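PDB 6HWJ: glucosamine kinase from Streptacidiphilus jiangxiensis, which catalyses the magnesium- and ATP-dependent phosphorylation of D-glucosamine to D-glucosamine 6-phosphate and, less efficiently, acts on glucose. Local coordinates for residues A[400-405]-A[429-434]; A[14-19]-A[31-36]; A[98-103]-A[168-173]. One frame throughout, in Å; residues are numbered along the deposited sequence.

Contact 1 of 3, residues A[400-405]-A[429-434]; sequences PLRYAQ and TDLLPE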
ATOM      1  N   PRO A 400       4.138  21.103   5.611  1.00 34.24           N
ATOM      2  CA  PRO A 400       4.565  20.252   6.738  1.00 29.60           C
ATOM      3  C   PRO A 400       4.647  18.775   6.394  1.00 29.46           C
ATOM      4  O   PRO A 400       5.606  18.113   6.803  1.00 30.37           O
ATOM      5  CB  PRO A 400       3.519  20.543   7.824  1.00 30.85           C
ATOM      6  CG  PRO A 400       2.379  21.226   7.142  1.00 34.50           C
ATOM      7  CD  PRO A 400       2.983  21.947   5.948  1.00 34.36           C
ATOM      8  N   LEU A 401       3.663  18.218   5.667  1.00 28.15           N
ATOM      9  CA  LEU A 401       3.707  16.795   5.354  1.00 29.16           C
ATOM     10  C   LEU A 401       4.804  16.475   4.341  1.00 28.83           C
ATOM     11  O   LEU A 401       5.422  15.401   4.404  1.00 30.15           O
ATOM     12  CB  LEU A 401       2.358  16.325   4.833  1.00 27.20           C
ATOM     13  CG  LEU A 401       1.174  16.304   5.794  1.00 32.67           C
ATOM     14  CD1 LEU A 401      -0.025  15.596   5.146  1.00 31.84           C
ATOM     15  CD2 LEU A 401       1.540  15.633   7.119  1.00 37.89           C
ATOM     16  N   ARG A 402       5.070  17.380   3.400  1.00 28.70           N
ATOM     17  CA  ARG A 402       6.153  17.132   2.453  1.00 30.36           C
ATOM     18  C   ARG A 402       7.499  17.104   3.166  1.00 30.10           C
ATOM     19  O   ARG A 402       8.312  16.199   2.945  1.00 30.92           O
ATOM     20  CB  ARG A 402       6.138  18.179   1.340  1.00 30.44           C
ATOM     21  CG  ARG A 402       7.308  18.072   0.383  1.00 32.86           C
ATOM     22  CD  ARG A 402       7.328  16.720  -0.368  1.00 32.78           C
ATOM     23  NE  ARG A 402       8.515  16.617  -1.211  1.00 30.78           N
ATOM     24  CZ  ARG A 402       8.605  17.127  -2.441  1.00 32.99           C
ATOM     25  NH1 ARG A 402       9.736  17.014  -3.118  1.00 33.14           N
ATOM     26  NH2 ARG A 402       7.564  17.732  -2.992  1.00 31.78           N
ATOM     27  N   TYR A 403       7.745  18.080   4.050  1.00 31.62           N
ATOM     28  CA  TYR A 403       8.984  18.067   4.804  1.00 30.41           C
ATOM     29  C   TYR A 403       9.140  16.737   5.528  1.00 29.06           C
ATOM     30  O   TYR A 403      10.217  16.141   5.519  1.00 30.60           O
ATOM     31  CB  TYR A 403       9.018  19.241   5.794  1.00 34.69           C
ATOM     32  CG  TYR A 403       9.252  20.612   5.171  1.00 39.45           C
ATOM     33  CD1 TYR A 403       9.498  20.758   3.811  1.00 40.36           C
ATOM     34  CD2 TYR A 403       9.247  21.760   5.958  1.00 41.54           C
ATOM     35  CE1 TYR A 403       9.721  22.018   3.252  1.00 41.57           C
ATOM     36  CE2 TYR A 403       9.476  23.008   5.411  1.00 44.23           C
ATOM     37  CZ  TYR A 403       9.706  23.130   4.052  1.00 44.80           C
ATOM     38  OH  TYR A 403       9.925  24.385   3.505  1.00 46.18           O
ATOM     39  N   ALA A 404       8.065  16.254   6.163  1.00 27.78           N
ATOM     40  CA  ALA A 404       8.140  15.000   6.906  1.00 29.60           C
ATOM     41  C   ALA A 404       8.456  13.824   5.980  1.00 30.73           C
ATOM     42  O   ALA A 404       9.134  12.872   6.387  1.00 29.47           O
ATOM     43  CB  ALA A 404       6.825  14.755   7.638  1.00 26.98           C
ATOM     44  N   GLN A 405       7.965  13.871   4.745  1.00 29.57           N
ATOM     45  CA  GLN A 405       8.292  12.827   3.780  1.00 33.80           C
ATOM     46  C   GLN A 405       9.790  12.797   3.521  1.00 32.55           C
ATOM     47  O   GLN A 405      10.411  11.728   3.519  1.00 32.74           O
ATOM     48  CB  GLN A 405       7.536  13.044   2.473  1.00 39.90           C
ATOM     49  CG  GLN A 405       6.052  12.787   2.525  1.00 51.84           C
ATOM     50  CD  GLN A 405       5.704  11.304   2.490  1.00 58.94           C
ATOM     51  OE1 GLN A 405       6.569  10.448   2.263  1.00 57.30           O
ATOM     52  NE2 GLN A 405       4.431  10.996   2.716  1.00 60.70           N
ATOM     53  N   THR A 429      16.872  21.042  -0.686  1.00 34.48           N
ATOM     54  CA  THR A 429      17.598  22.185  -1.223  1.00 37.34           C
ATOM     55  C   THR A 429      16.717  22.993  -2.167  1.00 37.46           C
ATOM     56  O   THR A 429      16.723  24.224  -2.114  1.00 37.11           O
ATOM     57  CB  THR A 429      18.875  21.725  -1.934  1.00 37.43           C
ATOM     58  OG1 THR A 429      19.784  21.160  -0.975  1.00 35.40           O
ATOM     59  CG2 THR A 429      19.553  22.912  -2.627  1.00 39.86           C
ATOM     60  N   ASP A 430      15.936  22.323  -3.014  1.00 37.82           N
ATOM     61  CA  ASP A 430      15.034  23.022  -3.922  1.00 40.71           C
ATOM     62  C   ASP A 430      13.710  23.410  -3.265  1.00 43.74           C
ATOM     63  O   ASP A 430      13.083  24.374  -3.710  1.00 45.15           O
ATOM     64  CB  ASP A 430      14.760  22.156  -5.169  1.00 38.84           C
ATOM     65  CG  ASP A 430      15.936  22.126  -6.135  1.00 43.56           C
ATOM     66  OD1 ASP A 430      16.918  22.885  -5.931  1.00 45.03           O
ATOM     67  OD2 ASP A 430      15.883  21.356  -7.123  1.00 45.59           O
ATOM     68  N   LEU A 431      13.284  22.709  -2.209  1.00 44.49           N
ATOM     69  CA  LEU A 431      12.008  23.018  -1.562  1.00 41.74           C
ATOM     70  C   LEU A 431      12.104  24.236  -0.648  1.00 43.91           C
ATOM     71  O   LEU A 431      11.210  25.094  -0.636  1.00 43.36           O
ATOM     72  CB  LEU A 431      11.528  21.824  -0.742  1.00 41.77           C
ATOM     73  CG  LEU A 431      10.933  20.621  -1.462  1.00 41.66           C
ATOM     74  CD1 LEU A 431      10.828  19.458  -0.491  1.00 41.61           C
ATOM     75  CD2 LEU A 431       9.585  20.968  -2.049  1.00 44.37           C
ATOM     76  N   LEU A 432      13.158  24.309   0.156  1.00 43.84           N
ATOM     77  CA  LEU A 432      13.231  25.317   1.199  1.00 45.53           C
ATOM     78  C   LEU A 432      13.291  26.706   0.579  1.00 48.02           C
ATOM     79  O   LEU A 432      13.874  26.890  -0.494  1.00 51.30           O
ATOM     80  CB  LEU A 432      14.453  25.082   2.072  1.00 47.76           C
ATOM     81  CG  LEU A 432      14.369  23.851   2.979  1.00 52.74           C
ATOM     82  CD1 LEU A 432      15.745  23.512   3.537  1.00 55.28           C
ATOM     83  CD2 LEU A 432      13.380  24.096   4.110  1.00 54.09           C
ATOM     84  N   PRO A 433      12.695  27.704   1.232  1.00 49.02           N
ATOM     85  CA  PRO A 433      12.746  29.069   0.691  1.00 56.80           C
ATOM     86  C   PRO A 433      14.184  29.555   0.591  1.00 69.06           C
ATOM     87  O   PRO A 433      14.908  29.626   1.588  1.00 67.25           O
ATOM     88  CB  PRO A 433      11.937  29.884   1.711  1.00 56.69           C
ATOM     89  CG  PRO A 433      12.014  29.094   2.976  1.00 54.08           C
ATOM     90  CD  PRO A 433      12.008  27.650   2.536  1.00 49.78           C
ATOM     91  N   GLU A 434      14.592  29.911  -0.628  1.00 83.68           N
ATOM     92  CA  GLU A 434      15.971  30.306  -0.884  1.00 98.35           C
ATOM     93  C   GLU A 434      16.340  31.589  -0.151  1.00104.25           C
ATOM     94  O   GLU A 434      17.486  32.045  -0.233  1.00104.38           O
ATOM     95  CB  GLU A 434      16.210  30.467  -2.390  1.00106.22           C
ATOM     96  CG  GLU A 434      15.166  31.292  -3.126  1.00112.62           C
ATOM     97  CD  GLU A 434      15.419  31.328  -4.621  1.00116.70           C
ATOM     98  OE1 GLU A 434      16.128  32.247  -5.086  1.00119.63           O
ATOM     99  OE2 GLU A 434      14.921  30.427  -5.328  1.00116.70           O
TER
HETATM  100  O   HOH W   1       9.005  24.836   0.949  1.00 45.45           O

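Contact 2 of 3, residues A[14-19]-A[31-36]; sequences PALVLP and GPLRLD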
ATOM      1  N   PRO A  14       1.165 -28.287  14.038  1.00 34.61           N
ATOM      2  CA  PRO A  14       0.990 -26.823  14.082  1.00 36.82           C
ATOM      3  C   PRO A  14       1.611 -26.093  12.903  1.00 38.40           C
ATOM      4  O   PRO A  14       1.206 -24.948  12.621  1.00 36.63           O
ATOM      5  CB  PRO A  14       1.670 -26.424  15.398  1.00 39.06           C
ATOM      6  CG  PRO A  14       1.592 -27.639  16.247  1.00 38.92           C
ATOM      7  CD  PRO A  14       1.714 -28.815  15.305  1.00 39.10           C
ATOM      8  N   ALA A  15       2.573 -26.705  12.202  1.00 33.86           N
ATOM      9  CA  ALA A  15       3.141 -26.079  11.007  1.00 33.78           C
ATOM     10  C   ALA A  15       2.120 -25.903   9.891  1.00 34.34           C
ATOM     11  O   ALA A  15       2.428 -25.253   8.883  1.00 32.39           O
ATOM     12  CB  ALA A  15       4.318 -26.927  10.489  1.00 40.82           C
ATOM     13  N   LEU A  16       0.916 -26.468  10.048  1.00 32.67           N
ATOM     14  CA  LEU A  16      -0.149 -26.277   9.078  1.00 32.15           C
ATOM     15  C   LEU A  16      -0.325 -24.809   8.708  1.00 32.67           C
ATOM     16  O   LEU A  16      -0.586 -24.486   7.547  1.00 33.34           O
ATOM     17  CB  LEU A  16      -1.449 -26.837   9.652  1.00 33.44           C
ATOM     18  CG  LEU A  16      -2.714 -26.767   8.793  1.00 36.76           C
ATOM     19  CD1 LEU A  16      -2.618 -27.733   7.619  1.00 36.50           C
ATOM     20  CD2 LEU A  16      -3.924 -27.079   9.652  1.00 37.09           C
ATOM     21  N   VAL A  17      -0.188 -23.897   9.682  1.00 30.39           N
ATOM     22  CA  VAL A  17      -0.513 -22.497   9.415  1.00 33.47           C
ATOM     23  C   VAL A  17       0.566 -21.764   8.626  1.00 32.29           C
ATOM     24  O   VAL A  17       0.353 -20.601   8.244  1.00 32.06           O
ATOM     25  CB  VAL A  17      -0.770 -21.705  10.720  1.00 30.09           C
ATOM     26  CG1 VAL A  17      -1.851 -22.373  11.579  1.00 29.71           C
ATOM     27  CG2 VAL A  17       0.512 -21.558  11.510  1.00 31.30           C
ATOM     28  N   LEU A  18       1.727 -22.414   8.332  1.00 32.23           N
ATOM     29  CA  LEU A  18       2.856 -21.692   7.727  1.00 35.07           C
ATOM     30  C   LEU A  18       2.906 -21.886   6.213  1.00 34.26           C
ATOM     31  O   LEU A  18       2.916 -23.041   5.735  1.00 33.41           O
ATOM     32  CB  LEU A  18       4.170 -22.173   8.342  1.00 36.51           C
ATOM     33  CG  LEU A  18       4.368 -21.855   9.822  1.00 41.94           C
ATOM     34  CD1 LEU A  18       5.662 -22.477  10.341  1.00 46.10           C
ATOM     35  CD2 LEU A  18       4.376 -20.362  10.068  1.00 41.50           C
ATOM     36  N   PRO A  19       2.981 -20.808   5.424  1.00 35.20           N
ATOM     37  CA  PRO A  19       3.115 -20.989   3.969  1.00 39.06           C
ATOM     38  C   PRO A  19       4.353 -21.771   3.566  1.00 45.80           C
ATOM     39  O   PRO A  19       4.277 -22.637   2.677  1.00 45.23           O
ATOM     40  CB  PRO A  19       3.169 -19.546   3.438  1.00 36.81           C
ATOM     41  CG  PRO A  19       2.546 -18.727   4.492  1.00 37.01           C
ATOM     42  CD  PRO A  19       2.898 -19.385   5.789  1.00 35.70           C
ATOM     43  N   GLY A  31       1.356 -25.748  19.538  1.00 39.34           N
ATOM     44  CA  GLY A  31       0.082 -26.406  19.390  1.00 38.84           C
ATOM     45  C   GLY A  31      -0.568 -26.648  20.732  1.00 41.64           C
ATOM     46  O   GLY A  31       0.000 -26.343  21.789  1.00 43.50           O
ATOM     47  N   PRO A  32      -1.776 -27.222  20.720  1.00 42.55           N
ATOM     48  CA  PRO A  32      -2.468 -27.633  19.491  1.00 39.72           C
ATOM     49  C   PRO A  32      -3.149 -26.460  18.812  1.00 39.36           C
ATOM     50  O   PRO A  32      -3.376 -25.436  19.461  1.00 37.82           O
ATOM     51  CB  PRO A  32      -3.493 -28.648  19.995  1.00 42.29           C
ATOM     52  CG  PRO A  32      -3.851 -28.136  21.365  1.00 46.87           C
ATOM     53  CD  PRO A  32      -2.586 -27.493  21.924  1.00 45.35           C
ATOM     54  N   LEU A  33      -3.448 -26.606  17.519  1.00 32.77           N
ATOM     55  CA  LEU A  33      -4.194 -25.610  16.784  1.00 35.37           C
ATOM     56  C   LEU A  33      -5.684 -25.701  17.114  1.00 34.49           C
ATOM     57  O   LEU A  33      -6.190 -26.740  17.524  1.00 36.00           O
ATOM     58  CB  LEU A  33      -4.010 -25.802  15.278  1.00 30.72           C
ATOM     59  CG  LEU A  33      -2.594 -25.828  14.700  1.00 32.62           C
ATOM     60  CD1 LEU A  33      -2.671 -25.987  13.169  1.00 32.29           C
ATOM     61  CD2 LEU A  33      -1.836 -24.552  15.055  1.00 32.34           C
ATOM     62  N   ARG A  34      -6.383 -24.591  16.915  1.00 30.01           N
ATOM     63  CA  ARG A  34      -7.830 -24.545  17.081  1.00 37.26           C
ATOM     64  C   ARG A  34      -8.446 -23.821  15.892  1.00 31.02           C
ATOM     65  O   ARG A  34      -8.004 -22.728  15.523  1.00 33.70           O
ATOM     66  CB  ARG A  34      -8.223 -23.838  18.385  1.00 47.09           C
ATOM     67  CG  ARG A  34      -9.701 -23.981  18.734  1.00 60.69           C
ATOM     68  CD  ARG A  34     -10.058 -23.213  20.000  1.00 74.14           C
ATOM     69  NE  ARG A  34      -9.986 -21.769  19.795  1.00 85.50           N
ATOM     70  CZ  ARG A  34     -10.154 -20.865  20.754  1.00 95.62           C
ATOM     71  NH1 ARG A  34     -10.073 -19.572  20.468  1.00 98.73           N
ATOM     72  NH2 ARG A  34     -10.404 -21.251  21.999  1.00 99.22           N
ATOM     73  N   LEU A  35      -9.472 -24.417  15.311  1.00 29.29           N
ATOM     74  CA  LEU A  35     -10.171 -23.829  14.182  1.00 30.06           C
ATOM     75  C   LEU A  35     -11.249 -22.881  14.704  1.00 31.93           C
ATOM     76  O   LEU A  35     -12.181 -23.310  15.389  1.00 35.03           O
ATOM     77  CB  LEU A  35     -10.771 -24.920  13.306  1.00 28.21           C
ATOM     78  CG  LEU A  35     -11.455 -24.500  12.010  1.00 29.64           C
ATOM     79  CD1 LEU A  35     -10.475 -23.741  11.106  1.00 26.95           C
ATOM     80  CD2 LEU A  35     -12.000 -25.735  11.289  1.00 32.78           C
ATOM     81  N   ASP A  36     -11.110 -21.594  14.389  1.00 31.92           N
ATOM     82  CA  ASP A  36     -12.075 -20.590  14.827  1.00 33.59           C
ATOM     83  C   ASP A  36     -13.205 -20.390  13.826  1.00 33.58           C
ATOM     84  O   ASP A  36     -14.329 -20.045  14.220  1.00 35.23           O
ATOM     85  CB  ASP A  36     -11.377 -19.249  15.063  1.00 34.05           C
ATOM     86  CG  ASP A  36     -10.646 -19.191  16.396  1.00 43.58           C
ATOM     87  OD1 ASP A  36     -10.852 -20.087  17.244  1.00 45.19           O
ATOM     88  OD2 ASP A  36      -9.863 -18.243  16.593  1.00 46.38           O
TER

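Contact 3 of 3, residues A[98-103]-A[168-173]; sequences FVLEAF and GLLTLA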
ATOM      1  N   PHE A  98     -18.286 -15.202   7.533  1.00 34.11           N
ATOM      2  CA  PHE A  98     -17.536 -14.743   6.379  1.00 31.67           C
ATOM      3  C   PHE A  98     -18.410 -13.848   5.515  1.00 30.65           C
ATOM      4  O   PHE A  98     -19.630 -13.993   5.482  1.00 32.68           O
ATOM      5  CB  PHE A  98     -17.032 -15.905   5.529  1.00 31.91           C
ATOM      6  CG  PHE A  98     -16.117 -16.859   6.263  1.00 28.60           C
ATOM      7  CD1 PHE A  98     -16.628 -17.973   6.911  1.00 30.29           C
ATOM      8  CD2 PHE A  98     -14.754 -16.651   6.270  1.00 29.08           C
ATOM      9  CE1 PHE A  98     -15.785 -18.857   7.570  1.00 29.26           C
ATOM     10  CE2 PHE A  98     -13.904 -17.538   6.922  1.00 31.54           C
ATOM     11  CZ  PHE A  98     -14.422 -18.632   7.576  1.00 30.81           C
ATOM     12  N   VAL A  99     -17.762 -12.930   4.806  1.00 26.64           N
ATOM     13  CA  VAL A  99     -18.389 -12.152   3.746  1.00 27.69           C
ATOM     14  C   VAL A  99     -17.593 -12.406   2.473  1.00 28.14           C
ATOM     15  O   VAL A  99     -16.389 -12.130   2.426  1.00 25.95           O
ATOM     16  CB  VAL A  99     -18.427 -10.659   4.084  1.00 31.17           C
ATOM     17  CG1 VAL A  99     -18.879  -9.845   2.864  1.00 33.53           C
ATOM     18  CG2 VAL A  99     -19.377 -10.411   5.238  1.00 33.48           C
ATOM     19  N   LEU A 100     -18.259 -12.954   1.460  1.00 31.96           N
ATOM     20  CA  LEU A 100     -17.691 -13.167   0.130  1.00 34.78           C
ATOM     21  C   LEU A 100     -18.313 -12.120  -0.784  1.00 34.91           C
ATOM     22  O   LEU A 100     -19.518 -12.168  -1.054  1.00 38.52           O
ATOM     23  CB  LEU A 100     -18.000 -14.567  -0.382  1.00 40.19           C
ATOM     24  CG  LEU A 100     -16.897 -15.609  -0.472  1.00 49.90           C
ATOM     25  CD1 LEU A 100     -17.440 -16.877  -1.137  1.00 54.52           C
ATOM     26  CD2 LEU A 100     -15.693 -15.096  -1.227  1.00 52.47           C
ATOM     27  N   GLU A 101     -17.511 -11.175  -1.264  1.00 31.86           N
ATOM     28  CA  GLU A 101     -18.014 -10.138  -2.159  1.00 33.51           C
ATOM     29  C   GLU A 101     -17.424 -10.368  -3.547  1.00 29.79           C
ATOM     30  O   GLU A 101     -16.199 -10.342  -3.721  1.00 29.54           O
ATOM     31  CB  GLU A 101     -17.670  -8.741  -1.644  1.00 38.43           C
ATOM     32  CG  GLU A 101     -18.281  -7.620  -2.480  1.00 50.52           C
ATOM     33  CD  GLU A 101     -18.214  -6.259  -1.793  1.00 59.92           C
ATOM     34  OE1 GLU A 101     -17.495  -6.127  -0.778  1.00 62.00           O
ATOM     35  OE2 GLU A 101     -18.889  -5.324  -2.272  1.00 63.77           O
ATOM     36  N   ALA A 102     -18.294 -10.582  -4.521  1.00 28.16           N
ATOM     37  CA  ALA A 102     -17.894 -10.757  -5.913  1.00 30.13           C
ATOM     38  C   ALA A 102     -18.161  -9.480  -6.694  1.00 30.71           C
ATOM     39  O   ALA A 102     -19.113  -8.753  -6.413  1.00 29.16           O
ATOM     40  CB  ALA A 102     -18.649 -11.927  -6.545  1.00 32.28           C
ATOM     41  N   PHE A 103     -17.310  -9.209  -7.676  1.00 28.28           N
ATOM     42  CA  PHE A 103     -17.468  -8.053  -8.541  1.00 29.24           C
ATOM     43  C   PHE A 103     -17.603  -8.507  -9.991  1.00 31.81           C
ATOM     44  O   PHE A 103     -17.237  -9.628 -10.349  1.00 29.02           O
ATOM     45  CB  PHE A 103     -16.279  -7.083  -8.401  1.00 31.45           C
ATOM     46  CG  PHE A 103     -16.051  -6.629  -6.985  1.00 32.47           C
ATOM     47  CD1 PHE A 103     -16.730  -5.530  -6.483  1.00 31.16           C
ATOM     48  CD2 PHE A 103     -15.190  -7.319  -6.161  1.00 30.19           C
ATOM     49  CE1 PHE A 103     -16.530  -5.118  -5.170  1.00 31.54           C
ATOM     50  CE2 PHE A 103     -14.991  -6.910  -4.843  1.00 31.62           C
ATOM     51  CZ  PHE A 103     -15.658  -5.804  -4.358  1.00 31.76           C
ATOM     52  N   GLY A 168     -12.959 -10.345  -6.476  1.00 24.71           N
ATOM     53  CA  GLY A 168     -13.657 -10.648  -5.248  1.00 23.36           C
ATOM     54  C   GLY A 168     -12.797 -10.387  -4.036  1.00 23.23           C
ATOM     55  O   GLY A 168     -11.569 -10.247  -4.123  1.00 22.77           O
ATOM     56  N   LEU A 169     -13.476 -10.347  -2.897  1.00 23.93           N
ATOM     57  CA  LEU A 169     -12.861 -10.197  -1.597  1.00 22.46           C
ATOM     58  C   LEU A 169     -13.492 -11.182  -0.628  1.00 24.21           C
ATOM     59  O   LEU A 169     -14.717 -11.344  -0.609  1.00 25.58           O
ATOM     60  CB  LEU A 169     -13.065  -8.774  -1.071  1.00 24.12           C
ATOM     61  CG  LEU A 169     -12.459  -7.667  -1.924  1.00 27.45           C
ATOM     62  CD1 LEU A 169     -12.997  -6.319  -1.488  1.00 28.30           C
ATOM     63  CD2 LEU A 169     -10.947  -7.733  -1.825  1.00 27.24           C
ATOM     64  N   LEU A 170     -12.656 -11.826   0.180  1.00 24.11           N
ATOM     65  CA  LEU A 170     -13.115 -12.676   1.274  1.00 24.06           C
ATOM     66  C   LEU A 170     -12.705 -12.026   2.584  1.00 24.23           C
ATOM     67  O   LEU A 170     -11.509 -11.799   2.819  1.00 23.99           O
ATOM     68  CB  LEU A 170     -12.528 -14.079   1.181  1.00 23.85           C
ATOM     69  CG  LEU A 170     -12.821 -14.991   2.375  1.00 24.61           C
ATOM     70  CD1 LEU A 170     -14.336 -15.190   2.520  1.00 25.14           C
ATOM     71  CD2 LEU A 170     -12.112 -16.328   2.259  1.00 28.26           C
ATOM     72  N   THR A 171     -13.694 -11.718   3.426  1.00 27.31           N
ATOM     73  CA  THR A 171     -13.434 -11.095   4.714  1.00 27.01           C
ATOM     74  C   THR A 171     -14.147 -11.850   5.826  1.00 29.81           C
ATOM     75  O   THR A 171     -15.115 -12.585   5.597  1.00 28.50           O
ATOM     76  CB  THR A 171     -13.880  -9.619   4.732  1.00 28.19           C
ATOM     77  OG1 THR A 171     -15.287  -9.552   4.464  1.00 26.01           O
ATOM     78  CG2 THR A 171     -13.113  -8.821   3.688  1.00 30.21           C
ATOM     79  N   LEU A 172     -13.640 -11.658   7.035  1.00 27.20           N
ATOM     80  CA  LEU A 172     -14.211 -12.206   8.243  1.00 29.80           C
ATOM     81  C   LEU A 172     -14.982 -11.084   8.924  1.00 33.51           C
ATOM     82  O   LEU A 172     -14.421 -10.016   9.173  1.00 37.62           O
ATOM     83  CB  LEU A 172     -13.110 -12.751   9.150  1.00 34.96           C
ATOM     84  CG  LEU A 172     -13.500 -13.544  10.404  1.00 36.59           C
ATOM     85  CD1 LEU A 172     -13.989 -14.932  10.072  1.00 34.41           C
ATOM     86  CD2 LEU A 172     -12.286 -13.606  11.327  1.00 38.76           C
ATOM     87  N   ALA A 173     -16.258 -11.316   9.188  1.00 35.01           N
ATOM     88  CA  ALA A 173     -17.143 -10.274   9.706  1.00 40.89           C
ATOM     89  C   ALA A 173     -16.892 -10.129  11.203  1.00 40.70           C
ATOM     90  O   ALA A 173     -17.418 -10.894  12.007  1.00 42.03           O
ATOM     91  CB  ALA A 173     -18.606 -10.611   9.426  1.00 44.21           C
TER
HETATM   92  O   HOH W   2     -15.569  -9.359   1.720  1.00 30.81           O

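Contact 1 of 3, residues A[400-405]-A[429-434]
Leu431 lies over one face of the Arg402 guanidinium, its CD1 3.5 Å above the plane and displaced toward the rim. That methyl reaches Arg402 NE at 3.7 Å, while Leu431 CD2 approaches Arg402 NH2 to 3.9 Å, the side chains crossing at about a right angle. Arg402 CG stands anti to the backbone N (chi1 175°), and the chain bends at chi2. The guanidinium makes its polar bonds to other residues: Glu406 and Asp347 form salt bridges with it and Gln373 accepts a hydrogen bond, an arrangement that would fix its rotation and offset its charge. At the edge of the neighbouring Tyr403 ring, near its plane, Leu431 CB comes to 4.4 Å from Tyr403 CE1. Both aromatic and guanidinium groups belong to helix 398-416, which here packs against the C-terminal end of helix 422-431 in the helical part of the kinase; the helix runs on into the motif inferred to determine substrate specificity, which begins at Gln405. Leu432, the first residue past the helical conformation, brings CD2 obliquely to the Tyr403 ring, 3.5 Å from Tyr403 OH, and Pro433 CD lies 4.0 Å from the same oxygen. One water joins the segments, 2.8 Å from Tyr403 OH and donating to Leu431 O over 2.7 Å. Trp275 of helix 266-284 touches Leu432, and Val282 of that helix touches Tyr403.

Contact 2 of 3, residues A[14-19]-A[31-36]
Leu33 is the bump of this contact: its two methyls push into a shallow hollow made by one turn of 3-10 backbone at Pro14 and by the side chains of Leu16 and Val17. Leu33 CG stands anti to the carbonyl carbon (chi1 -55°), beside the backbone N. The footprints of the methyls overlap. Leu33 CD2 rests mainly against Pro14, 3.8 Å from Pro14 CA and 4.0 Å from Pro14 CB, and also comes within 4.1 Å of Val17 CG1. Leu33 CD1 touches all three residues, settling 3.8 Å from Leu16 CB, 3.9 Å from Pro14 CA and 4.0 Å from Val17 CG1. Leu16 CD2 is 3.9 Å from Leu33 CD1, and both Leu16 and Val17 cross Leu33 obliquely. The turn that shapes the hollow is held by a backbone bond from Leu18 N to Ala15 O and a weak one from Val17 N to Pro14 O.

A second contact lies beside the first. The Pro14 ring leans on the bare backbone of Gly31, with Pro14 CG 3.7 Å from Gly31 CA. After Gly31 the chain passes through a cis peptide bond to Pro32, whose CB points away from the turn, and then returns inward at Leu33. No hydrogen bond links the two segments, so van der Waals contact alone joins them directly. Val50 of strand 45-51 touches both Val17 and Leu33, and Val9 of helix 5-11 also meets Leu33. Apolar packing of this kind seats the N-terminal 3-10 turn against the lead-in to strand 34-42, at the start of the antiparallel sheet of the N-terminal region, away from the glucosamine-binding residues and the inferred ATP-binding residues.

Contact 3 of 3, residues A[98-103]-A[168-173]
Val99 and Thr171 exchange two backbone hydrogen bonds, Val99 N to Thr171 O at 2.8 Å and Thr171 N to Val99 O at 2.9 Å, both nearly straight at the hydrogen. Glu101 and Leu169 repeat the exchange: Glu101 N donates almost straight to Leu169 O, and Leu169 N returns a more bent bond to Glu101 O (157° at the hydrogen). These are the hydrogen-bonded pairs of an antiparallel ladder; Phe98 with Leu172, Leu100 with Leu170 and Ala102 with Gly168 are the non-hydrogen-bonded pairs between and beyond them. A water extends the polar grip on Val99 O, donating to it while lying 2.8 Å from Thr171 OG1. Thr171 OG1 sits between the backbone N and the carbonyl carbon (chi1 60°), which sets it 3.4 Å from Val99 CB.

Packing differs on the two faces. On the face of Phe98, Leu100 and Leu170, Leu170 CD1 lies obliquely to the Phe98 ring, 4.0 Å from Phe98 CD2, and meets Leu100 CG as well; Leu172 CD1 stands over one face of the same ring, offset toward the rim. Leu39 of strand 34-42 touches both Phe98 and Leu170, joining this face to the neighbouring sheet. Beyond the ladder, Phe103 turns its ring edge to Leu169, with Phe103 CE2 3.9 Å from Leu169 CG, and to Gly168, whose N is 3.8 Å from Phe103 CD2. Ala153 of helix 148-157 touches Leu169 and Glu101 on the other face. The axes of strands 98-102 and 168-172 run nearly antiparallel, at 165°, as strand 98-102, outermost within the chain, adds to strand 166-172 in a six-stranded antiparallel sheet, the sheet that also carries Lys133, inferred to bind ATP.

From the N terminus, contact 2 comes first, closing a short loop of eleven residues that links the turn after helix 5-11 to the start of strand 34-42. Contact 3 follows, bringing strand 98-102 beside strand 166-172 across 64 intervening residues. Contact 1 comes last, closing a loop of 23 mostly helical residues between helices 398-416 and 422-431. The three loops neither nest nor cross. Contacts 2 and 3 are neighbours, their nearest atoms about 7 Å apart: segment 31-36 enters strand 34-42, whose Ala37 and Leu39 are touched by Phe98, Leu170 and Leu172 of contact 3. Contact 1 lies across the chain's centre, about 42 Å from contact 3 between centres, in the helical region.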